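Putative thioesterase (Syntrophus aciditrophicus SB, PDB 3HDU) probably hydrolyses thioesters, as a member of the hotdog-fold thioesterase superfamily. Local coordinates at residues E10-A15 and A78-Q83; E18-K23 and A96-L101; D50-N55 and M60-V65; S67-M72 and R117-T122; E138-N141 and E145-A148. One frame throughout, in Å; residues are numbered along the deposited sequence. Where two conformers were deposited one is given.

In the fold
The five contacts follow the hotdog plan, in which the long helix 58-85 is wrapped by an antiparallel sheet. That helix supplies a segment to interactions 1, 3 and 4: interaction 3 ties the incoming loop to its beginning, interaction 4 lays its middle on strand 118-128, and interaction 1 meets it near its end, centred about 31 Å from interaction 3. Interactions 1 and 2 share helix 7-22 and touch through Phe79 CD1 and Ile98 CG1, 3.5 Å apart. Interaction 5 is centred about 9 Å from interaction 4, on the adjoining strand, where Val120 N lies 2.7 Å from Met140 O. Interactions 2, 3 and 4 also touch the second subunit; interaction 5 touches a third.

Interaction 1 (E10-A15 and A78-Q83); sequences EVLFSA and AFMGFQ
Leu12 and Phe79 are brought together by matching torsions: chi1 of -177° swings Leu12 CG away from its own backbone N toward helix 58-85, and chi1 of 169° turns the Phe79 ring out to meet it. Leu12 and Phe79 pass alongside one another, and methyl CD1 of Leu12 lies at the ring edge, near its plane, 3.7 Å from Phe79 CE2 and 3.8 Å from Phe79 CZ. The other branch serves two more residues. Leu12 CD2 lies 4.0 Å from SE of Met80, a selenomethionine whose chain bends at chi2, and also rests against the end of Gln83, which arrives from the opposite direction. Gln83 CG in turn sits over the rim of one Phe79 face, with Met80 CE in the ring plane at its edge.

The helix segments run roughly antiparallel, at 151°, with axes 12.9 Å apart. At that spacing a long, forked leucine suits the place, since each methyl can serve a different neighbour. Replacing Leu12 by alanine would probably open a gap between the helices and leave the Phe79 edge and the Met80 selenium without this mate. Around the contact, Phe13 and Met80 both pack on Ile37, while Ala15 touches Leu95 of helix 91-97. The contact thus rests on van der Waals packing round Leu12, with the amide of Gln83 as a polar neighbour, and adds no directional bond between the segments.

Interaction 2 (E18-K23 and A96-L101); sequences EIFEEK and AMIGRL
Phe20 and Ile98 reach for each other from opposite directions, and the ring presents its edge, not a face. Ile98 CD1 ends near the plane of that ring, 3.9 Å from Phe20 CE1. The isoleucine is spread to make this possible: chi1 of -155° and chi2 of 173° stretch CG1 and CD1 out toward the aromatic group, leaving CG2 on the other branch to turn to Ile19. There Ile98 CG2 and Ile19 CD1 stand 4.3 Å apart, a looser touch of methyl on methyl. A beta-branched residue suits this spot because its two arms can meet two successive residues of the facing helix, which splay to either arm.

The backbones themselves stay well apart, Ile19 CA and Ile98 CA being 9.9 Å from each other, and it is the side chains that span the interval. Helix 7-22 widens here into a pi-type turn, with Lys23 N bonded to Glu18 O at 3.0 Å. The facing chain is leaving helix 91-97 for strand 101-110, and Arg100 N still reaches back to Met97 O at 3.0 Å.

Phe20 packs on Met72 and Leu76 of helix 58-85 and on Leu32 and Val34 of strand 30-37, and Ile98 packs on Phe79. Ile57 of the second subunit touches Ile19, Phe20 and Ile98 alike, placing this junction of helix 7-22 and the end of helix 91-97 directly against the neighbouring chain.

Interaction 3 (D50-N55 and M60-V65); sequences DELIGN and MLYGGV
Tyr62 gives its phenolic hydrogen to the backbone of Glu51, with OH 2.7 Å from Glu51 O. The carbonyl oxygen lies in the ring plane at the edge, and the hydroxyl approaches it at a C=O...donor angle of 119°. Leu52 packs beside this bond. With CG anti to the carbonyl carbon (chi1 -48°), it carries CD1 to 3.6 Å from Leu61 CD1, the two side chains crossing at about a right angle, and to 4.2 Å from Tyr62 CE1. Leu61 CD1 further meets Asn55 OD1 at 3.8 Å, a plain van der Waals touch; the polar partner of that oxygen is Ile57 N.

Behind these groups the loop is shaped by its own bonds. Asp50 OD1 takes Leu52 N at 3.0 Å in an Asx turn, and a type II turn follows from Leu52 to Asn55, with Gly54 suited to its positive phi. A phenylalanine in place of Tyr62 would probably leave Glu51 O with a weak bond from Arg58 NE in place of its strong one, and the loop less firmly tied to the helix.

Leu61 also packs on Met72 of the second subunit, and Leu52 on Pro25 of that chain. This is the hotdog fold's lead-in to its central helix: a turn-rich loop from strand 41-48 folded back on the first turns of helix 58-85.

Interaction 4 (S67-M72 and R117-T122); sequences SSAIDM and REFVCT
Ala69 and Ile70 meet Phe119 and Cys121 from a helix whose own backbone supplies the shortest polar bond in these segments, Met72 N to Ser68 O at 2.8 Å. Across the contact the side chains meet by van der Waals packing. Ala69 CB stands in the plane of the Phe119 ring at its edge, 3.7 Å from Phe119 CE1. A chi1 of 53° sets that ring between the backbone N and carbonyl carbon of Phe119 and turns it to the helix, where the short alanine methyl lets the ring edge come close. Two residues on, a chi1 of -175° directs Cys121 SG to the backbone and CG1 side of Ile70, 4.1 Å from both Ile70 CA and Ile70 CG1.

The small Ala69 and Cys121 suit this close approach: Ile70 CA and Cys121 CA are 6.7 Å apart, and the helix axis passes 8.7 Å from the strand axis, crossing it at -38°. The alternation of the strand sends Phe119 and Cys121 to the helix and Val120 to the other face, where it touches Met140.

On the sheet, the Phe119 ring meets that of Phe46 on strand 41-48, and Ile70 continues onto Thr137 and Leu139 of strand 132-141. Ser67 and Ser68 of the same helix meet the second subunit, so helix 58-85 lies between its own sheet and that chain.

Interaction 5 (E138-N141 and E145-A148); sequences ELMN and ELIA
Leu139 lays its branched end across Ile147, CD2 of the leucine over CG1 of the isoleucine, though the separation modelled there is too short to be trusted and the leucine rotamer is doubtful. Ala148 beside it is the hollow: with a methyl alone it leaves room for the Leu139 stem, Leu139 CB to Ala148 CB at 4.4 Å. On the other face of the hairpin Leu146 is the bump, its CD1 lodging 4.0 Å from Glu138 CB, alongside the backbone of Leu139. Leu146 CG stands opposite its own backbone N (chi1 -175°), which carries the fork over to that strand.

What throws these residues into place is an extra residue on one strand. Leu139 O is gripped twice, by Ile147 N at 3.0 Å and Ala148 N at 3.3 Å, while Leu139 N returns a bond to Ala148 O. Toward the turn, Asn141 clips Glu145 with both ends of its amide. Asn141 ND2 points almost straight, at 174°, to the anti lone pair of Glu145 OE1, 3.2 Å away, whereas Asn141 OD1 takes Glu145 N at 3.1 Å from above its carbonyl plane. The short, two-ended asparagine suits this spot where backbone and side chain must both be met.

Leu139 and Ala148 both pack on Ile66 of helix 58-85, and Glu138 OE1 accepts from Lys131 N of the third subunit. Ile147 and Ala148 facing Leu139 make a classic beta bulge, set close to the turn of the hairpin 132-141 and 146-156 in the hotdog sheet.

Interaction 1 (E10-A15 and A78-Q83)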
# COMPACT_ATOMS: atom_id res chain seq x y z
N GLU A 10 6.50 -34.97 14.74
CA GLU A 10 7.59 -35.62 13.98
C GLU A 10 7.15 -36.06 12.58
O GLU A 10 7.92 -35.91 11.63
CB GLU A 10 8.18 -36.81 14.75
CG GLU A 10 8.86 -36.46 16.08
CD GLU A 10 10.23 -35.78 15.96
OE1 GLU A 10 10.55 -35.14 14.93
OE2 GLU A 10 11.00 -35.90 16.93
N VAL A 11 5.93 -36.60 12.46
CA VAL A 11 5.37 -36.98 11.14
C VAL A 11 5.09 -35.73 10.27
O VAL A 11 5.17 -35.81 9.05
CB VAL A 11 4.09 -37.88 11.26
CG1 VAL A 11 2.90 -37.09 11.80
CG2 VAL A 11 3.74 -38.50 9.91
N LEU A 12 4.77 -34.60 10.92
CA LEU A 12 4.54 -33.31 10.25
C LEU A 12 5.87 -32.73 9.74
O LEU A 12 5.97 -32.32 8.58
CB LEU A 12 3.90 -32.30 11.22
CG LEU A 12 3.50 -30.91 10.74
CD1 LEU A 12 2.39 -31.01 9.71
CD2 LEU A 12 3.06 -30.05 11.92
N PHE A 13 6.88 -32.70 10.62
CA PHE A 13 8.24 -32.23 10.30
C PHE A 13 8.89 -33.07 9.18
O PHE A 13 9.44 -32.51 8.24
CB PHE A 13 9.11 -32.24 11.59
CG PHE A 13 10.54 -31.76 11.40
CD1 PHE A 13 10.80 -30.43 11.00
CD2 PHE A 13 11.63 -32.61 11.68
CE1 PHE A 13 12.13 -29.96 10.84
CE2 PHE A 13 12.96 -32.16 11.53
CZ PHE A 13 13.22 -30.83 11.11
N SER A 14 8.77 -34.40 9.28
CA SER A 14 9.32 -35.34 8.28
C SER A 14 8.66 -35.20 6.91
O SER A 14 9.35 -35.26 5.88
CB SER A 14 9.17 -36.78 8.75
OG SER A 14 9.83 -36.96 9.99
N ALA A 15 7.33 -35.05 6.90
CA ALA A 15 6.53 -34.86 5.67
C ALA A 15 6.91 -33.57 4.96
O ALA A 15 7.10 -33.56 3.74
CB ALA A 15 5.04 -34.85 5.99
N ALA A 78 2.31 -20.38 6.03
CA ALA A 78 0.86 -20.47 5.74
C ALA A 78 0.34 -21.87 6.07
O ALA A 78 -0.67 -22.00 6.77
CB ALA A 78 0.57 -20.12 4.28
N PHE A 79 1.04 -22.90 5.58
CA PHE A 79 0.72 -24.32 5.86
C PHE A 79 0.64 -24.64 7.36
O PHE A 79 -0.30 -25.31 7.79
CB PHE A 79 1.76 -25.24 5.18
CG PHE A 79 1.68 -26.68 5.61
CD1 PHE A 79 0.73 -27.54 5.05
CD2 PHE A 79 2.55 -27.19 6.59
CE1 PHE A 79 0.65 -28.88 5.46
CE2 PHE A 79 2.48 -28.52 7.01
CZ PHE A 79 1.53 -29.38 6.44
N MSE A 80 1.63 -24.17 8.12
CA MSE A 80 1.69 -24.40 9.58
C MSE A 80 0.56 -23.72 10.34
O MSE A 80 0.14 -24.22 11.39
CB MSE A 80 3.05 -23.97 10.16
CG MSE A 80 4.22 -24.78 9.65
SE MSE A 80 4.14 -26.65 10.13
CE MSE A 80 5.40 -27.29 8.84
N GLY A 81 0.07 -22.59 9.82
CA GLY A 81 -1.06 -21.88 10.39
C GLY A 81 -2.35 -22.64 10.13
O GLY A 81 -3.11 -22.89 11.07
N PHE A 82 -2.59 -23.01 8.87
CA PHE A 82 -3.81 -23.74 8.48
C PHE A 82 -3.95 -25.14 9.09
O PHE A 82 -5.06 -25.51 9.49
CB PHE A 82 -3.95 -23.85 6.95
CG PHE A 82 -4.28 -22.55 6.25
CD1 PHE A 82 -5.47 -21.88 6.53
CD2 PHE A 82 -3.43 -22.03 5.26
CE1 PHE A 82 -5.80 -20.68 5.87
CE2 PHE A 82 -3.75 -20.84 4.59
CZ PHE A 82 -4.94 -20.16 4.89
N GLN A 83 -2.86 -25.89 9.16
CA GLN A 83 -2.88 -27.26 9.74
C GLN A 83 -3.21 -27.26 11.24
O GLN A 83 -3.80 -28.22 11.74
CB GLN A 83 -1.60 -28.04 9.41
CG GLN A 83 -0.31 -27.58 10.11
CD GLN A 83 -0.13 -28.08 11.55
OE1 GLN A 83 0.37 -27.34 12.40
NE2 GLN A 83 -0.54 -29.31 11.83

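Interaction 2 (E18-K23 and A96-L101)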
# COMPACT_ATOMS: atom_id res chain seq x y z
N GLU A 18 10.61 -33.64 3.40
CA GLU A 18 10.58 -34.33 2.09
C GLU A 18 10.14 -33.42 0.94
O GLU A 18 10.83 -33.33 -0.08
CB GLU A 18 9.68 -35.59 2.10
CG GLU A 18 10.41 -36.90 2.39
CD GLU A 18 11.14 -37.48 1.16
OE1 GLU A 18 11.50 -36.72 0.23
OE2 GLU A 18 11.35 -38.71 1.12
N ILE A 19 9.01 -32.74 1.13
CA ILE A 19 8.41 -31.85 0.12
C ILE A 19 9.31 -30.67 -0.26
O ILE A 19 9.50 -30.40 -1.45
CB ILE A 19 7.00 -31.34 0.57
CG1 ILE A 19 6.00 -32.51 0.66
CG2 ILE A 19 6.44 -30.29 -0.40
CD1 ILE A 19 4.68 -32.14 1.30
N PHE A 20 9.89 -30.00 0.75
CA PHE A 20 10.74 -28.81 0.54
C PHE A 20 12.23 -29.06 0.23
O PHE A 20 12.79 -28.37 -0.63
CB PHE A 20 10.59 -27.84 1.73
CG PHE A 20 9.26 -27.12 1.75
CD1 PHE A 20 8.14 -27.70 2.34
CD2 PHE A 20 9.13 -25.85 1.17
CE1 PHE A 20 6.90 -27.04 2.36
CE2 PHE A 20 7.90 -25.18 1.19
CZ PHE A 20 6.78 -25.77 1.78
N GLU A 21 12.86 -30.03 0.89
CA GLU A 21 14.31 -30.29 0.72
C GLU A 21 14.68 -31.22 -0.45
O GLU A 21 15.66 -30.93 -1.16
CB GLU A 21 14.94 -30.81 2.02
CG GLU A 21 14.69 -29.90 3.23
CD GLU A 21 15.42 -30.31 4.50
OE1 GLU A 21 16.30 -31.19 4.47
OE2 GLU A 21 15.10 -29.73 5.56
N GLU A 22 13.93 -32.31 -0.64
CA GLU A 22 14.21 -33.30 -1.70
C GLU A 22 13.34 -33.18 -2.96
O GLU A 22 13.87 -33.20 -4.08
CB GLU A 22 14.10 -34.73 -1.14
CG GLU A 22 15.20 -35.11 -0.15
N LYS A 23 12.02 -33.04 -2.79
CA LYS A 23 11.06 -33.05 -3.92
C LYS A 23 11.03 -31.83 -4.86
O LYS A 23 10.53 -31.96 -5.98
CB LYS A 23 9.64 -33.38 -3.43
CG LYS A 23 9.47 -34.77 -2.78
CD LYS A 23 9.58 -35.91 -3.77
CE LYS A 23 9.30 -37.25 -3.11
NZ LYS A 23 9.44 -38.38 -4.07
N ALA A 96 -2.47 -33.20 2.30
CA ALA A 96 -3.23 -32.94 1.05
C ALA A 96 -3.58 -31.46 0.87
O ALA A 96 -3.63 -30.97 -0.27
CB ALA A 96 -4.50 -33.79 1.00
N MSE A 97 -3.84 -30.76 1.98
CA MSE A 97 -4.16 -29.33 2.00
C MSE A 97 -3.04 -28.43 1.44
O MSE A 97 -3.35 -27.39 0.85
CB MSE A 97 -4.57 -28.88 3.42
CG MSE A 97 -4.75 -27.37 3.66
SE MSE A 97 -3.08 -26.43 4.09
CE MSE A 97 -2.74 -27.24 5.86
N ILE A 98 -1.78 -28.83 1.61
CA ILE A 98 -0.62 -28.02 1.15
C ILE A 98 -0.61 -27.75 -0.37
O ILE A 98 -0.08 -26.73 -0.81
CB ILE A 98 0.75 -28.61 1.62
CG1 ILE A 98 1.83 -27.51 1.68
CG2 ILE A 98 1.18 -29.79 0.75
CD1 ILE A 98 3.14 -27.98 2.29
N GLY A 99 -1.20 -28.66 -1.15
CA GLY A 99 -1.34 -28.49 -2.60
C GLY A 99 -2.36 -27.44 -3.03
O GLY A 99 -2.34 -27.03 -4.20
N ARG A 100 -3.25 -27.03 -2.13
CA ARG A 100 -4.24 -25.98 -2.40
C ARG A 100 -3.75 -24.56 -2.04
O ARG A 100 -4.41 -23.58 -2.41
CB ARG A 100 -5.58 -26.30 -1.71
CG ARG A 100 -6.20 -27.60 -2.23
CD ARG A 100 -7.65 -27.80 -1.78
NE ARG A 100 -7.79 -27.89 -0.33
N LEU A 101 -2.61 -24.45 -1.34
CA LEU A 101 -2.03 -23.14 -0.99
C LEU A 101 -1.52 -22.41 -2.24
O LEU A 101 -0.73 -22.97 -3.01
CB LEU A 101 -0.89 -23.27 0.04
CG LEU A 101 -1.31 -23.61 1.48
CD1 LEU A 101 -0.10 -23.95 2.33
CD2 LEU A 101 -2.09 -22.45 2.11

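Interaction 3 (D50-N55 and M60-V65)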
# COMPACT_ATOMS: atom_id res chain seq x y z
N ASP A 50 25.26 -21.81 -7.87
CA ASP A 50 25.95 -20.99 -8.86
C ASP A 50 25.68 -19.56 -8.38
O ASP A 50 24.56 -19.07 -8.47
CB ASP A 50 25.39 -21.25 -10.27
CG ASP A 50 26.21 -20.57 -11.38
OD1 ASP A 50 26.84 -19.51 -11.15
OD2 ASP A 50 26.20 -21.10 -12.51
N GLU A 51 26.72 -18.91 -7.84
CA GLU A 51 26.63 -17.52 -7.35
C GLU A 51 26.46 -16.46 -8.46
O GLU A 51 26.16 -15.31 -8.14
CB GLU A 51 27.84 -17.16 -6.46
CG GLU A 51 27.72 -17.58 -5.00
CD GLU A 51 28.99 -17.31 -4.22
OE1 GLU A 51 29.96 -18.08 -4.37
OE2 GLU A 51 29.02 -16.33 -3.43
N LEU A 52 26.68 -16.83 -9.73
CA LEU A 52 26.51 -15.97 -10.91
C LEU A 52 27.52 -14.82 -10.97
O LEU A 52 27.17 -13.70 -11.37
CB LEU A 52 25.05 -15.45 -11.01
CG LEU A 52 23.89 -16.45 -10.87
CD1 LEU A 52 22.54 -15.74 -10.83
CD2 LEU A 52 23.92 -17.48 -11.98
N ILE A 53 28.78 -15.10 -10.62
CA ILE A 53 29.85 -14.09 -10.63
C ILE A 53 30.20 -13.75 -12.08
O ILE A 53 30.36 -14.66 -12.91
CB ILE A 53 31.18 -14.53 -9.91
CG1 ILE A 53 30.95 -14.87 -8.43
CG2 ILE A 53 32.26 -13.43 -10.01
CD1 ILE A 53 30.56 -16.30 -8.19
N GLY A 54 30.30 -12.46 -12.37
CA GLY A 54 30.61 -11.98 -13.72
C GLY A 54 29.43 -11.92 -14.69
O GLY A 54 29.64 -11.57 -15.85
N ASN A 55 28.22 -12.26 -14.23
CA ASN A 55 27.02 -12.20 -15.07
C ASN A 55 26.60 -10.73 -15.15
O ASN A 55 26.52 -10.05 -14.13
CB ASN A 55 25.89 -13.08 -14.51
CG ASN A 55 24.68 -13.16 -15.44
OD1 ASN A 55 23.91 -12.21 -15.56
ND2 ASN A 55 24.50 -14.31 -16.08
N MSE A 60 20.12 -8.23 -10.66
CA MSE A 60 18.75 -8.42 -11.15
C MSE A 60 18.26 -9.84 -10.87
O MSE A 60 17.19 -10.00 -10.27
CB MSE A 60 18.70 -8.12 -12.66
CG MSE A 60 17.32 -7.97 -13.25
SE MSE A 60 17.43 -7.55 -15.15
CE MSE A 60 18.28 -5.78 -15.04
N LEU A 61 19.05 -10.85 -11.26
CA LEU A 61 18.73 -12.27 -11.03
C LEU A 61 18.51 -12.62 -9.54
O LEU A 61 17.63 -13.42 -9.21
CB LEU A 61 19.80 -13.19 -11.63
CG LEU A 61 19.87 -13.24 -13.16
CD1 LEU A 61 21.14 -13.91 -13.63
CD2 LEU A 61 18.64 -13.94 -13.73
N TYR A 62 19.31 -12.01 -8.66
CA TYR A 62 19.15 -12.16 -7.20
C TYR A 62 17.80 -11.60 -6.70
O TYR A 62 17.28 -12.09 -5.70
CB TYR A 62 20.33 -11.53 -6.43
CG TYR A 62 21.54 -12.44 -6.28
CD1 TYR A 62 22.23 -12.93 -7.40
CD2 TYR A 62 22.03 -12.79 -5.01
CE1 TYR A 62 23.36 -13.76 -7.26
CE2 TYR A 62 23.16 -13.62 -4.86
CZ TYR A 62 23.82 -14.10 -5.99
OH TYR A 62 24.92 -14.91 -5.83
N GLY A 63 17.24 -10.59 -7.37
CA GLY A 63 15.92 -10.05 -7.04
C GLY A 63 14.85 -11.12 -7.14
O GLY A 63 14.03 -11.28 -6.22
N GLY A 64 14.87 -11.87 -8.25
CA GLY A 64 13.95 -12.99 -8.49
C GLY A 64 14.15 -14.14 -7.51
O GLY A 64 13.16 -14.73 -7.05
N VAL A 65 15.41 -14.45 -7.20
CA VAL A 65 15.77 -15.49 -6.22
C VAL A 65 15.24 -15.13 -4.82
O VAL A 65 14.62 -15.98 -4.17
CB VAL A 65 17.32 -15.74 -6.16
CG1 VAL A 65 17.71 -16.63 -4.99
CG2 VAL A 65 17.81 -16.34 -7.47

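Interaction 4 (S67-M72 and R117-T122)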
# COMPACT_ATOMS: atom_id res chain seq x y z
N SER A 67 12.77 -13.01 -4.06
CA SER A 67 11.30 -13.03 -4.11
C SER A 67 10.75 -14.46 -4.02
O SER A 67 9.75 -14.67 -3.34
CB SER A 67 10.75 -12.30 -5.35
OG SER A 67 11.10 -12.94 -6.57
N SER A 68 11.42 -15.42 -4.67
CA SER A 68 11.03 -16.84 -4.60
C SER A 68 11.23 -17.42 -3.19
O SER A 68 10.34 -18.09 -2.68
CB SER A 68 11.81 -17.69 -5.60
OG SER A 68 11.46 -17.33 -6.92
N ALA A 69 12.39 -17.15 -2.59
CA ALA A 69 12.71 -17.60 -1.22
C ALA A 69 11.70 -17.10 -0.19
O ALA A 69 11.27 -17.87 0.68
CB ALA A 69 14.12 -17.17 -0.82
N ILE A 70 11.33 -15.82 -0.29
CA ILE A 70 10.32 -15.20 0.59
C ILE A 70 8.94 -15.86 0.38
O ILE A 70 8.26 -16.18 1.36
CB ILE A 70 10.26 -13.64 0.38
CG1 ILE A 70 11.51 -13.00 0.99
CG2 ILE A 70 9.01 -13.03 1.02
CD1 ILE A 70 11.65 -11.51 0.73
N ASP A 71 8.57 -16.08 -0.88
CA ASP A 71 7.31 -16.74 -1.25
C ASP A 71 7.24 -18.18 -0.74
O ASP A 71 6.17 -18.62 -0.29
CB ASP A 71 7.11 -16.71 -2.78
CG ASP A 71 5.71 -17.16 -3.20
OD1 ASP A 71 4.73 -16.82 -2.52
OD2 ASP A 71 5.60 -17.85 -4.24
N MSE A 72 8.36 -18.91 -0.83
CA MSE A 72 8.45 -20.29 -0.33
C MSE A 72 8.37 -20.36 1.19
O MSE A 72 7.68 -21.22 1.73
CB MSE A 72 9.74 -20.97 -0.82
CG MSE A 72 9.77 -21.27 -2.31
SE MSE A 72 8.46 -22.58 -2.87
CE MSE A 72 9.05 -24.09 -1.82
N ARG A 117 26.22 -16.13 -0.96
CA ARG A 117 25.95 -17.52 -1.31
C ARG A 117 24.79 -18.10 -0.50
O ARG A 117 23.82 -18.61 -1.08
CB ARG A 117 27.18 -18.40 -1.14
CG ARG A 117 27.02 -19.75 -1.80
CD ARG A 117 28.17 -20.62 -1.57
NE ARG A 117 27.96 -21.96 -2.15
CZ ARG A 117 28.17 -22.31 -3.43
NH1 ARG A 117 28.58 -21.43 -4.36
NH2 ARG A 117 27.94 -23.58 -3.80
N GLU A 118 24.92 -18.06 0.83
CA GLU A 118 23.91 -18.59 1.75
C GLU A 118 23.13 -17.45 2.39
O GLU A 118 23.72 -16.48 2.87
CB GLU A 118 24.56 -19.48 2.82
CG GLU A 118 25.20 -20.75 2.25
CD GLU A 118 25.84 -21.67 3.31
OE1 GLU A 118 25.27 -21.84 4.40
OE2 GLU A 118 26.91 -22.24 3.02
N PHE A 119 21.80 -17.56 2.36
CA PHE A 119 20.89 -16.61 3.01
C PHE A 119 19.76 -17.36 3.73
O PHE A 119 19.37 -18.45 3.31
CB PHE A 119 20.36 -15.55 2.02
CG PHE A 119 19.74 -16.11 0.79
CD1 PHE A 119 18.37 -16.38 0.74
CD2 PHE A 119 20.51 -16.33 -0.36
CE1 PHE A 119 17.77 -16.88 -0.42
CE2 PHE A 119 19.92 -16.85 -1.53
CZ PHE A 119 18.55 -17.12 -1.56
N VAL A 120 19.28 -16.77 4.83
CA VAL A 120 18.24 -17.35 5.69
C VAL A 120 17.02 -16.44 5.71
O VAL A 120 17.17 -15.21 5.72
CB VAL A 120 18.78 -17.65 7.14
CG1 VAL A 120 19.37 -16.40 7.79
CG2 VAL A 120 17.69 -18.25 8.03
N CYS A 121 15.84 -17.05 5.70
CA CYS A 121 14.56 -16.34 5.70
C CYS A 121 13.66 -16.91 6.79
O CYS A 121 13.46 -18.12 6.85
CB CYS A 121 13.89 -16.50 4.33
SG CYS A 121 12.37 -15.56 4.12
N THR A 122 13.15 -16.03 7.66
CA THR A 122 12.24 -16.38 8.76
C THR A 122 10.84 -15.83 8.42
O THR A 122 10.72 -14.65 8.12
CB THR A 122 12.71 -15.77 10.10
OG1 THR A 122 14.03 -16.23 10.41
CG2 THR A 122 11.77 -16.16 11.24

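Interaction 5 (E138-N141 and E145-A148)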
# COMPACT_ATOMS: atom_id res chain seq x y z
N GLU A 138 11.39 -11.93 6.99
CA GLU A 138 12.66 -11.21 7.07
C GLU A 138 13.71 -12.11 6.44
O GLU A 138 13.86 -13.24 6.87
CB GLU A 138 13.05 -10.93 8.52
CG GLU A 138 12.08 -10.07 9.31
CD GLU A 138 12.53 -9.83 10.74
OE1 GLU A 138 13.69 -10.13 11.09
OE2 GLU A 138 11.71 -9.32 11.54
N LEU A 139 14.41 -11.60 5.42
CA LEU A 139 15.46 -12.34 4.74
C LEU A 139 16.81 -11.70 5.04
O LEU A 139 16.97 -10.48 4.85
CB LEU A 139 15.18 -12.41 3.24
CG LEU A 139 16.05 -13.38 2.44
CD1 LEU A 139 15.30 -13.97 1.25
CD2 LEU A 139 17.34 -12.73 1.99
N MSE A 140 17.76 -12.53 5.50
CA MSE A 140 19.12 -12.08 5.82
C MSE A 140 20.17 -12.98 5.19
O MSE A 140 19.87 -14.09 4.77
CB MSE A 140 19.36 -11.91 7.35
CG MSE A 140 18.59 -12.84 8.26
SE MSE A 140 16.84 -12.10 8.69
CE MSE A 140 15.98 -13.73 9.35
N ASN A 141 21.40 -12.46 5.11
CA ASN A 141 22.55 -13.15 4.48
C ASN A 141 23.41 -13.94 5.49
O ASN A 141 23.01 -14.10 6.65
CB ASN A 141 23.37 -12.13 3.65
CG ASN A 141 24.00 -11.00 4.49
OD1 ASN A 141 24.12 -11.08 5.71
ND2 ASN A 141 24.41 -9.94 3.81
N GLU A 145 22.76 -9.89 8.26
CA GLU A 145 22.37 -8.53 7.85
C GLU A 145 21.04 -8.60 7.12
O GLU A 145 20.90 -9.41 6.21
CB GLU A 145 23.40 -7.93 6.90
CG GLU A 145 24.77 -7.70 7.53
CD GLU A 145 25.74 -7.06 6.55
OE1 GLU A 145 25.91 -7.60 5.44
OE2 GLU A 145 26.34 -6.03 6.90
N LEU A 146 20.08 -7.74 7.49
CA LEU A 146 18.76 -7.70 6.85
C LEU A 146 18.87 -7.14 5.43
O LEU A 146 19.19 -5.98 5.26
CB LEU A 146 17.78 -6.84 7.67
CG LEU A 146 16.31 -6.80 7.21
CD1 LEU A 146 15.65 -8.15 7.42
CD2 LEU A 146 15.55 -5.71 7.94
N ILE A 147 18.61 -7.98 4.43
CA ILE A 147 18.68 -7.57 3.00
C ILE A 147 17.30 -7.34 2.35
O ILE A 147 17.21 -6.57 1.40
CB ILE A 147 19.60 -8.49 2.14
CG1 ILE A 147 19.03 -9.89 1.97
CG2 ILE A 147 21.02 -8.54 2.76
CD1 ILE A 147 20.00 -10.85 1.30
N ALA A 148 16.26 -8.01 2.86
CA ALA A 148 14.89 -7.81 2.35
C ALA A 148 13.82 -8.20 3.38
O ALA A 148 14.07 -9.03 4.26
CB ALA A 148 14.68 -8.59 1.05